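Local atomic coordinates of lasso peptide isopeptidase AtxE2 (Asticcacaulis excentricus, PDB entry 5TXE), a protein that hydrolyses the isopeptide bond of the lasso peptides astexin-2 and astexin-3, recognising their knotted shape and converting them to linear peptides. Residues A[362-374]-A[438-450]. The protein carries 1 engineered substitution. Sequence-based numbering, arbitrary orientation.
Sequences ICAQESALQPRRL and YSSRGFLRGGTGD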
# COMPACT_ATOMS: atom_id res chain seq x y z
N ILE A 362 0.17 -0.25 22.41
CA ILE A 362 -0.93 -0.86 21.69
C ILE A 362 -0.72 -0.64 20.20
O ILE A 362 -0.62 0.51 19.76
CB ILE A 362 -2.25 -0.23 22.12
CG1 ILE A 362 -2.52 -0.68 23.56
CG2 ILE A 362 -3.42 -0.81 21.34
CD1 ILE A 362 -2.02 0.19 24.65
N CYS A 363 -0.69 -1.73 19.46
CA CYS A 363 -0.32 -1.73 18.04
C CYS A 363 -1.29 -2.52 17.15
O CYS A 363 -1.90 -3.50 17.60
CB CYS A 363 1.03 -2.41 17.87
SG CYS A 363 2.35 -1.66 18.81
N ALA A 364 -1.36 -2.17 15.87
CA ALA A 364 -1.80 -3.16 14.91
C ALA A 364 -0.59 -4.01 14.56
O ALA A 364 0.52 -3.52 14.59
CB ALA A 364 -2.35 -2.50 13.65
N GLN A 365 -0.81 -5.26 14.18
CA GLN A 365 0.29 -6.17 13.88
C GLN A 365 -0.16 -7.17 12.85
O GLN A 365 -1.35 -7.54 12.80
CB GLN A 365 0.69 -6.91 15.15
CG GLN A 365 1.86 -7.89 14.99
CD GLN A 365 1.43 -9.33 14.76
OE1 GLN A 365 0.39 -9.77 15.22
NE2 GLN A 365 2.28 -10.08 14.09
N GLU A 366 0.77 -7.61 12.01
CA GLU A 366 0.51 -8.66 11.04
C GLU A 366 1.77 -9.41 10.70
O GLU A 366 2.86 -8.90 10.91
CB GLU A 366 -0.15 -8.09 9.77
CG GLU A 366 0.60 -7.01 9.11
CD GLU A 366 -0.05 -6.57 7.81
OE1 GLU A 366 -0.03 -7.41 6.87
OE2 GLU A 366 -0.49 -5.40 7.70
N SER A 367 1.60 -10.64 10.22
CA SER A 367 2.71 -11.41 9.76
C SER A 367 2.18 -12.41 8.75
O SER A 367 0.98 -12.42 8.46
CB SER A 367 3.45 -12.07 10.93
OG SER A 367 2.69 -13.11 11.49
N ALA A 368 3.05 -13.28 8.26
CA ALA A 368 2.78 -14.03 7.05
C ALA A 368 1.43 -14.69 7.11
O ALA A 368 0.70 -14.65 6.10
CB ALA A 368 3.86 -15.07 6.79
N LEU A 369 1.13 -15.33 8.24
CA LEU A 369 -0.11 -16.08 8.39
C LEU A 369 -1.03 -15.46 9.40
O LEU A 369 -1.99 -16.08 9.80
CB LEU A 369 0.15 -17.53 8.76
CG LEU A 369 0.85 -18.32 7.65
CD1 LEU A 369 1.13 -19.75 8.12
CD2 LEU A 369 0.03 -18.37 6.38
N GLN A 370 -0.81 -14.19 9.71
CA GLN A 370 -1.66 -13.45 10.65
C GLN A 370 -2.11 -12.15 10.02
O GLN A 370 -1.33 -11.24 9.86
CB GLN A 370 -0.82 -13.09 11.91
CG GLN A 370 -1.49 -12.15 12.89
CD GLN A 370 -2.72 -12.81 13.47
OE1 GLN A 370 -2.58 -13.78 14.17
NE2 GLN A 370 -3.93 -12.35 13.09
N PRO A 371 -3.38 -12.05 9.66
CA PRO A 371 -3.89 -10.78 9.15
C PRO A 371 -3.90 -9.73 10.23
O PRO A 371 -3.78 -10.04 11.40
CB PRO A 371 -5.34 -11.07 8.72
CG PRO A 371 -5.59 -12.49 9.02
CD PRO A 371 -4.36 -13.14 9.61
N ARG A 372 -4.08 -8.50 9.82
CA ARG A 372 -3.96 -7.43 10.72
C ARG A 372 -4.92 -7.54 11.93
O ARG A 372 -6.14 -7.74 11.79
CB ARG A 372 -4.18 -6.11 9.98
CG ARG A 372 -3.49 -4.94 10.61
CD ARG A 372 -3.57 -3.70 9.74
NE ARG A 372 -2.74 -3.88 8.56
CZ ARG A 372 -2.92 -3.21 7.43
NH1 ARG A 372 -3.88 -2.30 7.31
NH2 ARG A 372 -2.11 -3.42 6.41
N ARG A 373 -4.33 -7.37 13.11
CA ARG A 373 -5.05 -7.38 14.35
C ARG A 373 -4.40 -6.41 15.31
O ARG A 373 -3.32 -5.85 15.02
CB ARG A 373 -4.95 -8.78 14.93
CG ARG A 373 -3.55 -9.16 15.23
CD ARG A 373 -3.44 -10.39 16.08
NE ARG A 373 -2.05 -10.73 16.21
CZ ARG A 373 -1.55 -11.79 16.89
NH1 ARG A 373 -2.32 -12.66 17.53
NH2 ARG A 373 -0.24 -11.97 16.90
N LEU A 374 -5.06 -6.19 16.42
CA LEU A 374 -4.49 -5.39 17.50
C LEU A 374 -3.84 -6.30 18.56
O LEU A 374 -4.34 -7.36 18.88
CB LEU A 374 -5.53 -4.53 18.16
CG LEU A 374 -5.91 -3.16 17.60
CD1 LEU A 374 -5.46 -2.93 16.18
CD2 LEU A 374 -7.38 -2.92 17.78
N TYR A 438 5.07 -6.91 -4.67
CA TYR A 438 6.53 -6.83 -4.53
C TYR A 438 6.94 -6.48 -3.11
O TYR A 438 8.06 -6.01 -2.91
CB TYR A 438 7.15 -5.81 -5.48
CG TYR A 438 6.46 -4.46 -5.57
CD1 TYR A 438 6.81 -3.40 -4.72
CD2 TYR A 438 5.44 -4.23 -6.51
CE1 TYR A 438 6.18 -2.17 -4.82
CE2 TYR A 438 4.83 -3.01 -6.62
CZ TYR A 438 5.20 -1.97 -5.79
OH TYR A 438 4.59 -0.76 -5.92
N SER A 439 6.02 -6.69 -2.16
CA SER A 439 6.35 -6.62 -0.76
C SER A 439 5.77 -7.80 -0.01
O SER A 439 4.64 -8.25 -0.26
CB SER A 439 5.98 -5.31 -0.06
OG SER A 439 4.80 -4.79 -0.53
N SER A 440 6.59 -8.30 0.92
CA SER A 440 6.29 -9.50 1.65
C SER A 440 6.55 -9.35 3.15
O SER A 440 6.93 -10.32 3.79
CB SER A 440 7.09 -10.69 1.10
OG SER A 440 6.42 -11.89 1.49
N ARG A 441 6.29 -8.19 3.72
CA ARG A 441 6.59 -8.02 5.14
C ARG A 441 5.53 -8.54 6.05
O ARG A 441 5.83 -8.92 7.19
CB ARG A 441 6.86 -6.56 5.51
CG ARG A 441 8.02 -5.96 4.73
CD ARG A 441 8.53 -4.66 5.39
NE ARG A 441 9.86 -4.31 4.93
CZ ARG A 441 10.99 -4.56 5.60
NH1 ARG A 441 11.00 -5.18 6.78
NH2 ARG A 441 12.12 -4.16 5.06
N GLY A 442 4.28 -8.53 5.57
CA GLY A 442 3.12 -8.65 6.44
C GLY A 442 2.36 -9.87 6.04
O GLY A 442 2.96 -10.87 5.63
N PHE A 443 1.04 -9.78 6.16
CA PHE A 443 0.17 -10.91 5.91
C PHE A 443 0.19 -11.25 4.41
O PHE A 443 0.17 -10.38 3.59
CB PHE A 443 -1.23 -10.60 6.42
CG PHE A 443 -2.23 -11.62 6.06
CD1 PHE A 443 -2.04 -12.96 6.41
CD2 PHE A 443 -3.38 -11.25 5.30
CE1 PHE A 443 -2.97 -13.94 6.01
CE2 PHE A 443 -4.32 -12.23 4.92
CZ PHE A 443 -4.11 -13.58 5.27
N LEU A 444 0.33 -12.52 4.10
CA LEU A 444 0.30 -12.97 2.70
C LEU A 444 -1.12 -12.95 2.18
O LEU A 444 -1.86 -13.90 2.39
CB LEU A 444 0.86 -14.37 2.62
CG LEU A 444 2.35 -14.47 3.05
CD1 LEU A 444 2.79 -15.92 3.04
CD2 LEU A 444 3.29 -13.67 2.19
N ARG A 445 -1.52 -11.83 1.58
CA ARG A 445 -2.91 -11.63 1.15
C ARG A 445 -2.89 -11.67 -0.39
O ARG A 445 -3.01 -12.77 -0.95
CB ARG A 445 -3.44 -10.33 1.74
CG ARG A 445 -4.88 -9.96 1.43
CD ARG A 445 -5.42 -8.66 2.04
NE ARG A 445 -5.64 -8.68 3.45
CZ ARG A 445 -6.80 -8.94 4.01
NH1 ARG A 445 -7.84 -9.32 3.30
NH2 ARG A 445 -6.88 -8.87 5.31
N GLY A 446 -2.67 -10.54 -1.06
CA GLY A 446 -2.72 -10.50 -2.53
C GLY A 446 -1.52 -9.83 -3.16
O GLY A 446 -1.52 -9.47 -4.34
N GLY A 447 -0.45 -9.66 -2.38
CA GLY A 447 0.72 -8.93 -2.86
C GLY A 447 0.36 -7.48 -3.01
O GLY A 447 -0.66 -7.05 -2.51
N THR A 448 1.17 -6.71 -3.72
CA THR A 448 0.91 -5.29 -3.77
C THR A 448 -0.38 -5.05 -4.49
O THR A 448 -0.65 -5.61 -5.57
CB THR A 448 2.04 -4.56 -4.51
OG1 THR A 448 3.26 -4.84 -3.83
CG2 THR A 448 1.82 -3.10 -4.49
N GLY A 449 -1.22 -4.23 -3.89
CA GLY A 449 -2.55 -3.94 -4.46
C GLY A 449 -3.61 -4.98 -4.24
O GLY A 449 -4.73 -4.82 -4.69
N ASP A 450 -3.26 -6.03 -3.55
CA ASP A 450 -4.19 -7.12 -3.25
C ASP A 450 -4.88 -7.69 -4.50
O ASP A 450 -6.11 -7.65 -4.62
CB ASP A 450 -5.21 -6.71 -2.15
CG ASP A 450 -6.04 -7.92 -1.65
OD1 ASP A 450 -5.78 -9.05 -2.17
OD2 ASP A 450 -6.96 -7.74 -0.81
O HOH W 1 -0.61 -7.67 4.10
O HOH W 2 -4.60 -7.68 7.04
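Phe-443 inserts its side chain against the tight turn at 367-370 and the proline behind it, a clear example of a loop anchored by an aromatic side chain together with the hydrogen bonds at its base. Its CB touches Glu-366 OE1 and Gln-370 O, which approach from nearly perpendicular directions. With Phe-443 CG anti to the backbone N (chi1 173°), Pro-371 packs over one ring face, its CA 3.6 Å from that CG. Along one side Phe-443 CD1 comes to 3.2 Å from Ala-368 O, and CE1 meets Pro-371 CD. Along the other, Phe-443 CD2 lies 3.9 Å from Pro-371 CB, which makes a CH-pi contact over the face. At the tip, Phe-443 CZ reaches Pro-371 CG at 4.2 Å. The opposite face is turned to Arg-445 N.

Two N-H groups of the loop help hold this pose. Phe-443 N donates an almost straight bond, 2.7 Å, to the anti lone pair of Glu-366 OE1, which also accepts from a water shared with Phe-443 O. Arg-372 probably steadies this carboxylate, since its NE and NH2 both grip Glu-366 OE2 side-on, and Gln-352 also bonds to that oxygen. Leu-444 N binds Ala-368 O at 2.9 Å.

The turn ends a beta-hairpin of a four-stranded antiparallel sheet; catalytically important Tyr-438 starts the 438-450 loop but takes no part here. Such packing is consistent with the propeller-to-hydrolase domain interface of prolyl oligopeptidases.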